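Local coordinates for protein enterotoxin SEN variant (Staphylococcus aureus, PDB 6KRY) that probably acts as a superantigen toxin, an enterotoxin of the staphylococcal and streptococcal toxin family, at residues S23-I28 with K162-D167; V123-F126 with Q131-G134; E148-V153 with Q205-N210; I176-N181 with Q186-D191. One frame throughout, in Å; residues are numbered along the deposited sequence.

Interaction 1: S23-I28 with K162-D167; sequences SYYTDI and KIYNKD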
# COMPACT_ATOMS: atom_id res chain seq x y z
N SER A 23 3.84 12.68 5.45
CA SER A 23 5.14 12.38 4.84
C SER A 23 5.04 11.13 3.95
O SER A 23 5.47 11.10 2.81
CB SER A 23 6.17 12.20 5.91
OG SER A 23 7.36 11.72 5.32
N TYR A 24 4.41 10.09 4.49
CA TYR A 24 4.26 8.82 3.77
C TYR A 24 3.48 8.95 2.45
O TYR A 24 3.73 8.18 1.50
CB TYR A 24 3.60 7.78 4.67
CG TYR A 24 4.60 6.82 5.26
CD1 TYR A 24 5.26 5.92 4.44
CD2 TYR A 24 4.92 6.86 6.59
CE1 TYR A 24 6.19 5.04 4.98
CE2 TYR A 24 5.84 5.98 7.14
CZ TYR A 24 6.51 5.09 6.32
OH TYR A 24 7.42 4.24 6.88
N TYR A 25 2.55 9.93 2.35
CA TYR A 25 1.67 10.05 1.23
C TYR A 25 1.99 11.32 0.42
O TYR A 25 1.27 11.58 -0.54
CB TYR A 25 0.20 9.95 1.64
CG TYR A 25 -0.20 8.55 2.02
CD1 TYR A 25 -0.21 7.55 1.07
CD2 TYR A 25 -0.37 8.19 3.34
CE1 TYR A 25 -0.49 6.23 1.41
CE2 TYR A 25 -0.66 6.88 3.71
CZ TYR A 25 -0.72 5.91 2.73
OH TYR A 25 -1.00 4.62 3.08
N THR A 26 3.06 12.03 0.79
CA THR A 26 3.55 13.18 0.01
C THR A 26 4.87 12.86 -0.71
O THR A 26 5.09 13.34 -1.82
CB THR A 26 3.75 14.40 0.93
OG1 THR A 26 2.45 14.73 1.44
CG2 THR A 26 4.35 15.59 0.20
N ASP A 27 5.80 12.17 -0.05
CA ASP A 27 7.17 11.98 -0.60
C ASP A 27 7.20 10.66 -1.35
O ASP A 27 7.04 9.62 -0.69
CB ASP A 27 8.23 11.93 0.51
CG ASP A 27 8.30 13.18 1.37
OD1 ASP A 27 8.25 14.29 0.78
OD2 ASP A 27 8.38 13.06 2.62
N ILE A 28 7.35 10.69 -2.69
CA ILE A 28 7.27 9.45 -3.52
C ILE A 28 8.38 8.47 -3.15
O ILE A 28 8.24 7.28 -3.48
CB ILE A 28 7.30 9.65 -5.06
CG1 ILE A 28 8.27 10.74 -5.55
CG2 ILE A 28 5.90 9.88 -5.58
CD1 ILE A 28 9.63 10.69 -4.94
N LYS A 162 -5.57 16.83 0.41
CA LYS A 162 -4.88 17.04 1.70
C LYS A 162 -5.52 16.18 2.79
O LYS A 162 -5.76 16.64 3.94
CB LYS A 162 -4.90 18.53 2.07
CG LYS A 162 -4.59 19.45 0.92
CD LYS A 162 -3.15 19.71 0.74
CE LYS A 162 -2.68 20.80 1.68
NZ LYS A 162 -1.38 21.35 1.25
N ILE A 163 -5.78 14.91 2.45
CA ILE A 163 -6.40 13.97 3.33
C ILE A 163 -5.75 14.00 4.71
O ILE A 163 -6.46 14.03 5.71
CB ILE A 163 -6.27 12.55 2.74
CG1 ILE A 163 -7.07 12.41 1.45
CG2 ILE A 163 -6.66 11.48 3.75
CD1 ILE A 163 -8.48 12.83 1.59
N TYR A 164 -4.42 13.88 4.78
CA TYR A 164 -3.75 13.61 6.07
C TYR A 164 -3.10 14.85 6.71
O TYR A 164 -2.62 14.76 7.83
CB TYR A 164 -2.71 12.49 5.91
CG TYR A 164 -3.34 11.16 5.63
CD1 TYR A 164 -4.29 10.63 6.47
CD2 TYR A 164 -3.03 10.45 4.48
CE1 TYR A 164 -4.92 9.42 6.18
CE2 TYR A 164 -3.61 9.22 4.20
CZ TYR A 164 -4.56 8.70 5.05
OH TYR A 164 -5.16 7.50 4.77
N ASN A 165 -3.16 16.00 6.04
CA ASN A 165 -2.47 17.21 6.53
C ASN A 165 -3.00 17.66 7.89
O ASN A 165 -4.22 17.82 8.07
CB ASN A 165 -2.61 18.38 5.56
CG ASN A 165 -1.76 18.14 4.36
OD1 ASN A 165 -0.71 18.77 4.21
ND2 ASN A 165 -2.15 17.14 3.58
N LYS A 166 -2.06 17.89 8.82
CA LYS A 166 -2.38 18.27 10.17
C LYS A 166 -3.03 19.66 10.26
O LYS A 166 -3.60 19.95 11.29
CB LYS A 166 -1.12 18.27 11.03
CG LYS A 166 -0.05 19.26 10.58
CD LYS A 166 1.24 19.10 11.32
CE LYS A 166 2.40 19.77 10.62
NZ LYS A 166 2.20 21.21 10.45
N ASP A 167 -2.93 20.48 9.22
CA ASP A 167 -3.47 21.85 9.30
C ASP A 167 -4.56 22.06 8.25
O ASP A 167 -4.89 23.18 7.90
CB ASP A 167 -2.38 22.90 9.15
CG ASP A 167 -1.25 22.45 8.27
OD1 ASP A 167 -1.55 21.82 7.21
OD2 ASP A 167 -0.07 22.67 8.68
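With CG anti to its own carbonyl carbon in both residues (chi1 -73° in Tyr25, -68° in Tyr164), two tyrosines lean out from their backbones and meet between helix 15-26 and the loop that follows helix 146-161. The chain here has the two-domain toxin fold, an OB-fold domain followed by a beta-grasp domain, and this pair of rings joins the helix at the start of the chain to the beta-grasp part. The touch is narrow: CD2 and CE2 of Tyr25 rest on the CD2-CE2 side of Tyr164, and the rings meet obliquely, their planes tilted by 33° and their centroids 5.3 Å apart. Both residues are buried, and the contact is wholly apolar. Tyr164 is held from other directions. Ile163 CG2 sits over the centre of one face of its ring, and its hydroxyl is hydrogen-bonded to Leu192 O and Arg154 NH1, which fixes the far end of the ring. Tyr25 in turn packs on Arg154, Phe204 and Leu86. Between the two rings, the closest approach is Tyr25 CD2 to Tyr164 CE2, 3.5 Å.

Interaction 2: V123-F126 with Q131-G134; sequences VNVF and QQEG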
# COMPACT_ATOMS: atom_id res chain seq x y z
N VAL A 123 -10.77 5.43 -11.12
CA VAL A 123 -11.08 5.84 -9.75
C VAL A 123 -12.12 6.96 -9.81
O VAL A 123 -11.83 8.05 -10.27
CB VAL A 123 -9.80 6.31 -9.02
CG1 VAL A 123 -10.10 6.62 -7.56
CG2 VAL A 123 -8.63 5.35 -9.16
N ASN A 124 -13.32 6.69 -9.34
CA ASN A 124 -14.36 7.71 -9.18
C ASN A 124 -14.27 8.30 -7.78
O ASN A 124 -13.91 7.60 -6.82
CB ASN A 124 -15.74 7.13 -9.42
CG ASN A 124 -15.95 6.81 -10.88
OD1 ASN A 124 -16.15 5.66 -11.23
ND2 ASN A 124 -15.91 7.84 -11.72
N VAL A 125 -14.44 9.62 -7.69
CA VAL A 125 -14.33 10.29 -6.42
C VAL A 125 -15.63 11.08 -6.17
O VAL A 125 -16.10 11.86 -7.04
CB VAL A 125 -13.10 11.21 -6.38
CG1 VAL A 125 -12.98 11.91 -5.03
CG2 VAL A 125 -11.80 10.48 -6.66
N PHE A 126 -16.17 10.91 -4.96
CA PHE A 126 -17.34 11.62 -4.48
C PHE A 126 -16.96 12.40 -3.21
O PHE A 126 -16.22 11.91 -2.36
CB PHE A 126 -18.47 10.64 -4.18
CG PHE A 126 -18.91 9.86 -5.40
CD1 PHE A 126 -18.31 8.66 -5.72
CD2 PHE A 126 -19.89 10.37 -6.24
CE1 PHE A 126 -18.70 7.95 -6.86
CE2 PHE A 126 -20.30 9.65 -7.36
CZ PHE A 126 -19.71 8.44 -7.66
N GLN A 131 -20.21 13.92 -7.26
CA GLN A 131 -19.14 13.42 -8.12
C GLN A 131 -18.13 14.53 -8.43
O GLN A 131 -18.49 15.65 -8.90
CB GLN A 131 -19.72 12.82 -9.40
CG GLN A 131 -18.63 12.17 -10.26
CD GLN A 131 -19.15 11.58 -11.54
OE1 GLN A 131 -20.27 11.89 -11.97
NE2 GLN A 131 -18.34 10.74 -12.16
N GLN A 132 -16.85 14.21 -8.18
CA GLN A 132 -15.70 15.02 -8.47
C GLN A 132 -15.04 14.51 -9.78
O GLN A 132 -15.47 13.56 -10.32
CB GLN A 132 -14.72 15.00 -7.29
CG GLN A 132 -15.35 15.31 -5.94
CD GLN A 132 -15.95 16.70 -5.88
OE1 GLN A 132 -15.24 17.68 -6.06
NE2 GLN A 132 -17.25 16.78 -5.65
N GLU A 133 -14.02 15.22 -10.25
CA GLU A 133 -13.12 14.82 -11.36
C GLU A 133 -12.62 13.40 -11.02
O GLU A 133 -12.18 13.15 -9.89
CB GLU A 133 -12.00 15.87 -11.48
CG GLU A 133 -11.25 15.88 -12.80
CD GLU A 133 -9.83 16.48 -12.80
OE1 GLU A 133 -9.52 17.32 -11.90
OE2 GLU A 133 -9.03 16.16 -13.73
N GLY A 134 -12.76 12.46 -11.95
CA GLY A 134 -12.19 11.13 -11.76
C GLY A 134 -10.72 11.13 -12.15
O GLY A 134 -10.22 12.09 -12.71
O HOH W 1 -15.30 10.75 -10.17
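Phe126 lays the CD2-CE2 side of its ring against the backbone and CB of Gln131, with CD2 3.7 Å from Gln131 CA and CE2 3.8 Å from Gln131 CB. The two residues face each other as an antiparallel non-hydrogen-bonded pair in the beta hairpin of strands 114-127 and 130-139, at one margin of the beta-grasp sheet. Gln131 has CG anti to its N (chi1 -174°) and an extended chain beyond, which runs past the ring and brings Gln131 NE2 to 3.8 Å from Asn124 ND2, the amide planes 69° apart. The other side of strand 114-127 is taken by strand 218-225, where Phe126 also meets the ring of Phe223. One direct backbone bond joins the hairpin arms here: Gln132 N gives its hydrogen to Val125 O over 2.7 Å, nearly straight at 170°. The return bond of this pair is made through a water. It accepts from Val125 N at 2.9 Å and donates to Gln132 O; Asn124 ND2 adds a weak bond to the same water. Gln132 bends at chi2, its CB and CG lying against Val125 O, and its NE2 is bonded to Ile130 O. Past the water, Gly134 CA comes 3.4 Å from Val123 O.

Interaction 3: E148-V153 with Q205-N210; sequences ELDTKV and QFYSDN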
# COMPACT_ATOMS: atom_id res chain seq x y z
N GLU A 148 -0.60 -1.90 -3.69
CA GLU A 148 -0.12 -1.08 -4.82
C GLU A 148 -1.22 -0.12 -5.28
O GLU A 148 -0.96 1.07 -5.45
CB GLU A 148 0.36 -1.95 -5.97
CG GLU A 148 0.78 -1.13 -7.18
CD GLU A 148 1.52 -1.92 -8.26
OE1 GLU A 148 2.02 -3.05 -7.98
OE2 GLU A 148 1.55 -1.40 -9.39
N LEU A 149 -2.43 -0.64 -5.47
CA LEU A 149 -3.59 0.18 -5.93
C LEU A 149 -3.94 1.26 -4.89
O LEU A 149 -4.12 2.43 -5.25
CB LEU A 149 -4.81 -0.70 -6.22
CG LEU A 149 -4.60 -1.82 -7.23
CD1 LEU A 149 -5.91 -2.55 -7.52
CD2 LEU A 149 -3.99 -1.27 -8.53
N ASP A 150 -4.08 0.85 -3.63
CA ASP A 150 -4.43 1.71 -2.51
C ASP A 150 -3.41 2.85 -2.38
O ASP A 150 -3.76 4.02 -2.26
CB ASP A 150 -4.53 0.90 -1.22
CG ASP A 150 -5.22 1.56 -0.05
OD1 ASP A 150 -5.94 2.56 -0.26
OD2 ASP A 150 -5.03 1.04 1.08
N THR A 151 -2.12 2.51 -2.43
CA THR A 151 -1.09 3.48 -2.25
C THR A 151 -1.13 4.52 -3.37
O THR A 151 -1.04 5.70 -3.10
CB THR A 151 0.29 2.83 -2.19
OG1 THR A 151 0.32 1.94 -1.08
CG2 THR A 151 1.37 3.86 -2.05
N LYS A 152 -1.25 4.06 -4.63
CA LYS A 152 -1.31 4.96 -5.78
C LYS A 152 -2.52 5.91 -5.69
O LYS A 152 -2.39 7.14 -5.91
CB LYS A 152 -1.33 4.14 -7.06
CG LYS A 152 0.02 3.55 -7.42
CD LYS A 152 -0.00 2.72 -8.66
CE LYS A 152 1.42 2.40 -9.08
NZ LYS A 152 1.49 1.31 -10.09
N VAL A 153 -3.67 5.40 -5.27
CA VAL A 153 -4.84 6.26 -5.02
C VAL A 153 -4.58 7.26 -3.87
O VAL A 153 -4.87 8.47 -4.01
CB VAL A 153 -6.09 5.42 -4.72
CG1 VAL A 153 -7.29 6.25 -4.32
CG2 VAL A 153 -6.46 4.62 -5.95
N GLN A 205 0.88 -2.64 8.74
CA GLN A 205 0.84 -4.07 9.04
C GLN A 205 -0.38 -4.77 8.39
O GLN A 205 -0.29 -5.95 8.04
CB GLN A 205 0.88 -4.30 10.56
CG GLN A 205 0.85 -5.78 10.93
CD GLN A 205 1.08 -5.95 12.41
OE1 GLN A 205 1.15 -4.97 13.16
NE2 GLN A 205 1.25 -7.20 12.84
N PHE A 206 -1.48 -4.05 8.16
CA PHE A 206 -2.65 -4.68 7.57
C PHE A 206 -2.39 -5.19 6.15
O PHE A 206 -3.14 -6.08 5.67
CB PHE A 206 -3.89 -3.77 7.60
CG PHE A 206 -3.91 -2.59 6.67
CD1 PHE A 206 -3.13 -1.46 6.92
CD2 PHE A 206 -4.74 -2.58 5.56
CE1 PHE A 206 -3.19 -0.35 6.09
CE2 PHE A 206 -4.80 -1.47 4.75
CZ PHE A 206 -4.01 -0.37 4.99
N TYR A 207 -1.37 -4.64 5.47
CA TYR A 207 -1.02 -5.10 4.11
C TYR A 207 -0.31 -6.47 4.12
O TYR A 207 0.00 -6.99 3.03
CB TYR A 207 -0.16 -4.05 3.41
CG TYR A 207 -0.85 -2.77 3.04
CD1 TYR A 207 -2.08 -2.77 2.39
CD2 TYR A 207 -0.23 -1.55 3.23
CE1 TYR A 207 -2.69 -1.57 2.02
CE2 TYR A 207 -0.83 -0.35 2.87
CZ TYR A 207 -2.07 -0.36 2.25
OH TYR A 207 -2.68 0.82 1.92
N SER A 208 -0.03 -7.03 5.32
CA SER A 208 0.72 -8.27 5.49
C SER A 208 -0.07 -9.46 4.93
O SER A 208 0.55 -10.50 4.69
CB SER A 208 1.17 -8.49 6.93
OG SER A 208 0.06 -8.80 7.74
N ASP A 209 -1.37 -9.29 4.65
CA ASP A 209 -2.19 -10.33 4.06
C ASP A 209 -1.86 -10.53 2.58
O ASP A 209 -2.26 -11.54 1.98
CB ASP A 209 -3.69 -10.10 4.25
CG ASP A 209 -4.27 -8.88 3.55
OD1 ASP A 209 -3.52 -8.20 2.86
OD2 ASP A 209 -5.51 -8.60 3.73
N ASN A 210 -1.12 -9.59 1.99
CA ASN A 210 -0.67 -9.69 0.60
C ASN A 210 -1.88 -9.82 -0.33
O ASN A 210 -1.82 -10.46 -1.37
CB ASN A 210 0.30 -10.84 0.40
CG ASN A 210 1.26 -10.57 -0.73
OD1 ASN A 210 1.95 -9.55 -0.70
ND2 ASN A 210 1.25 -11.41 -1.75
O HOH W 2 -1.31 2.90 1.03
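Tyr207 and Asp150 carry this contact, and its centre is one short hydrogen bond: Tyr207 OH donates to Asp150 OD2 over 2.5 Å. The carboxylate meets the tyrosine at its edge, with OD2 close to the ring plane, while the carboxylate's own plane stands 79° from the ring. Seen from the acid, the hydroxyl approaches from above, 47° out of the carboxylate plane. Asp150 reaches the tyrosine with CG anti to its backbone N (chi1 -165°). Its other oxygen, OD1, forms a salt bridge with Arg154 NE one turn further along the helix, so the buried acid is gripped at both oxygens; the nearby guanidinium would probably favour its charged form. Thr151 joins the site through a water, which donates to Tyr207 OH at 2.6 Å and to Thr151 OG1 at 2.8 Å. Thr151 OG1 is itself bonded to Gln147 O in the preceding turn. The tyrosine hydroxyl thus gives one bond to the acid and receives another from the water. Phe206 CZ lies over one face of the Tyr207 ring, offset toward the rim. The 3-10 turn that presents both aromatic residues is closed by Ser208, whose N and OG both donate to Gln205 O. The centre of the contact lies about 3 Å from the centre of the chain, joining helix 146-161 of the beta-grasp domain to the loop between helix 200-203 and strand 212-214, while Ile176 and Phe178 of strand 173-180 pack against Asp150.

Interaction 4: I176-N181 with Q186-D191; sequences IFFHSN and QSFYYD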
# COMPACT_ATOMS: atom_id res chain seq x y z
N ILE A 176 -12.21 4.11 0.73
CA ILE A 176 -11.82 3.64 -0.57
C ILE A 176 -12.38 2.23 -0.75
O ILE A 176 -12.10 1.36 0.01
CB ILE A 176 -10.30 3.70 -0.77
CG1 ILE A 176 -9.98 3.16 -2.16
CG2 ILE A 176 -9.52 2.98 0.32
CD1 ILE A 176 -8.56 3.32 -2.61
N PHE A 177 -13.22 2.08 -1.78
CA PHE A 177 -13.89 0.85 -2.10
C PHE A 177 -13.29 0.21 -3.35
O PHE A 177 -13.12 0.88 -4.33
CB PHE A 177 -15.35 1.12 -2.48
CG PHE A 177 -16.32 0.93 -1.35
CD1 PHE A 177 -16.86 -0.32 -1.10
CD2 PHE A 177 -16.66 2.00 -0.54
CE1 PHE A 177 -17.75 -0.49 -0.05
CE2 PHE A 177 -17.54 1.82 0.52
CZ PHE A 177 -18.09 0.58 0.74
N PHE A 178 -13.07 -1.09 -3.30
CA PHE A 178 -12.54 -1.86 -4.40
C PHE A 178 -13.68 -2.73 -4.92
O PHE A 178 -14.17 -3.58 -4.16
CB PHE A 178 -11.34 -2.70 -3.95
CG PHE A 178 -10.17 -1.86 -3.49
CD1 PHE A 178 -10.09 -1.40 -2.19
CD2 PHE A 178 -9.18 -1.49 -4.38
CE1 PHE A 178 -9.03 -0.61 -1.78
CE2 PHE A 178 -8.12 -0.69 -3.97
CZ PHE A 178 -8.05 -0.26 -2.67
N HIS A 179 -14.13 -2.48 -6.15
CA HIS A 179 -15.32 -3.15 -6.74
C HIS A 179 -14.91 -4.03 -7.91
O HIS A 179 -14.18 -3.56 -8.77
CB HIS A 179 -16.33 -2.13 -7.29
CG HIS A 179 -17.13 -1.47 -6.22
ND1 HIS A 179 -16.88 -0.18 -5.80
CD2 HIS A 179 -18.13 -1.95 -5.44
CE1 HIS A 179 -17.73 0.13 -4.83
NE2 HIS A 179 -18.48 -0.95 -4.57
N SER A 180 -15.43 -5.26 -7.96
CA SER A 180 -15.21 -6.12 -9.14
C SER A 180 -16.09 -5.62 -10.30
O SER A 180 -17.30 -5.44 -10.16
CB SER A 180 -15.43 -7.58 -8.80
OG SER A 180 -16.78 -7.81 -8.45
N ASN A 181 -15.47 -5.44 -11.47
CA ASN A 181 -16.14 -5.06 -12.70
C ASN A 181 -17.21 -6.08 -13.08
O ASN A 181 -18.27 -5.69 -13.55
CB ASN A 181 -15.17 -4.95 -13.88
CG ASN A 181 -14.15 -3.86 -13.68
OD1 ASN A 181 -14.24 -3.12 -12.72
ND2 ASN A 181 -13.17 -3.77 -14.57
N GLN A 186 -17.14 -10.04 -3.83
CA GLN A 186 -17.70 -9.11 -2.88
C GLN A 186 -16.75 -7.91 -2.84
O GLN A 186 -15.55 -8.06 -2.79
CB GLN A 186 -17.96 -9.84 -1.56
CG GLN A 186 -17.94 -8.98 -0.30
CD GLN A 186 -19.21 -8.22 -0.04
OE1 GLN A 186 -19.95 -7.83 -0.95
NE2 GLN A 186 -19.48 -7.97 1.24
N SER A 187 -17.30 -6.71 -2.93
CA SER A 187 -16.50 -5.52 -2.85
C SER A 187 -16.00 -5.36 -1.41
O SER A 187 -16.54 -5.98 -0.48
CB SER A 187 -17.31 -4.36 -3.30
OG SER A 187 -18.30 -4.08 -2.34
N PHE A 188 -14.97 -4.55 -1.20
CA PHE A 188 -14.46 -4.30 0.14
C PHE A 188 -13.88 -2.89 0.17
O PHE A 188 -13.60 -2.31 -0.89
CB PHE A 188 -13.39 -5.32 0.54
CG PHE A 188 -12.21 -5.38 -0.40
CD1 PHE A 188 -12.28 -6.10 -1.57
CD2 PHE A 188 -11.04 -4.69 -0.11
CE1 PHE A 188 -11.20 -6.16 -2.43
CE2 PHE A 188 -9.96 -4.75 -0.97
CZ PHE A 188 -10.03 -5.50 -2.12
N TYR A 189 -13.73 -2.36 1.39
CA TYR A 189 -13.27 -1.03 1.53
C TYR A 189 -12.24 -0.94 2.67
O TYR A 189 -12.16 -1.82 3.50
CB TYR A 189 -14.45 -0.08 1.74
CG TYR A 189 -15.05 -0.06 3.13
CD1 TYR A 189 -16.14 -0.86 3.46
CD2 TYR A 189 -14.57 0.81 4.10
CE1 TYR A 189 -16.71 -0.81 4.72
CE2 TYR A 189 -15.13 0.87 5.36
CZ TYR A 189 -16.22 0.07 5.67
OH TYR A 189 -16.78 0.16 6.91
N TYR A 190 -11.44 0.13 2.61
CA TYR A 190 -10.64 0.59 3.72
C TYR A 190 -11.12 1.98 4.15
O TYR A 190 -11.52 2.81 3.31
CB TYR A 190 -9.16 0.67 3.34
CG TYR A 190 -8.50 -0.63 2.98
CD1 TYR A 190 -8.70 -1.78 3.72
CD2 TYR A 190 -7.59 -0.70 1.93
CE1 TYR A 190 -8.10 -2.99 3.39
CE2 TYR A 190 -6.96 -1.88 1.60
CZ TYR A 190 -7.20 -3.03 2.34
OH TYR A 190 -6.57 -4.21 2.04
N ASP A 191 -11.06 2.23 5.45
CA ASP A 191 -11.33 3.51 6.01
C ASP A 191 -10.00 4.27 6.03
O ASP A 191 -9.05 3.84 6.69
CB ASP A 191 -11.94 3.32 7.39
CG ASP A 191 -12.16 4.56 8.24
OD1 ASP A 191 -11.70 5.68 7.84
OD2 ASP A 191 -12.82 4.40 9.33
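Phe178, Phe188 and Tyr190 gather their rings on one face of the strand pair. The Phe178 and Phe188 rings are almost parallel, 18° apart, but barely overlap; instead Phe178 CB sits over the Phe188 face in a CH-pi contact, 3.8 Å from the centroid. Phe188 reaches this place with CG between its backbone N and carbonyl carbon (chi1 57°), which brings its face under Phe178 CB. Tyr190 turns its CD2 to Phe178 CE1, the planes steeply inclined, and its CB touches Ile176 CG2. Helix 146-161 lies against this face, with Asp150 and Arg154 touching Tyr190, and Arg211 adds a cation-pi contact to Phe188. These residues belong to an antiparallel beta hairpin, strands 173-180 and 188-191, the latter an outermost strand of the beta-grasp sheet. Phe178 and Phe188 form a hydrogen-bonded pair, with Phe178 N to Phe188 O at 2.8 Å and Phe188 N to Phe178 O at 3.2 Å; Ile176 N to Tyr190 O and Tyr190 N to Ile176 O are each 3.0 Å. Between them, the non-hydrogen-bonded pair Phe177 and Tyr189 projects to the opposite face. Tyr189 CB stands 3.5 Å above the centroid of the Phe177 ring, just 2° off its normal. Toward the turn polar residues take over, though meeting through carbon: His179 CD2 rests 3.3 Å from Ser187 CB, and Ser187 OG lies at the edge of the Phe177 ring.

How the interactions relate
Interactions 1 and 3 are buried, whereas 2 and 4 are partly buried hairpins at the two margins of one five-stranded sheet, their centres about 15 Å apart. Backbone bonding runs through both hairpins, though interaction 2 has a water in place of a direct link and interaction 4 adds an aromatic cluster. Interaction 1 relies on apolar ring contact; interaction 3 on a carboxylate, a hydroxyl and a water. Helix 146-161 connects the set: Val153 CG2 meets Val123 CG2 of interaction 2 at 3.9 Å, and Asp150 OD2 lies 3.2 Å from Tyr190 CD2 of interaction 4. Arg154 on the same helix reaches both Asp150 and Tyr164.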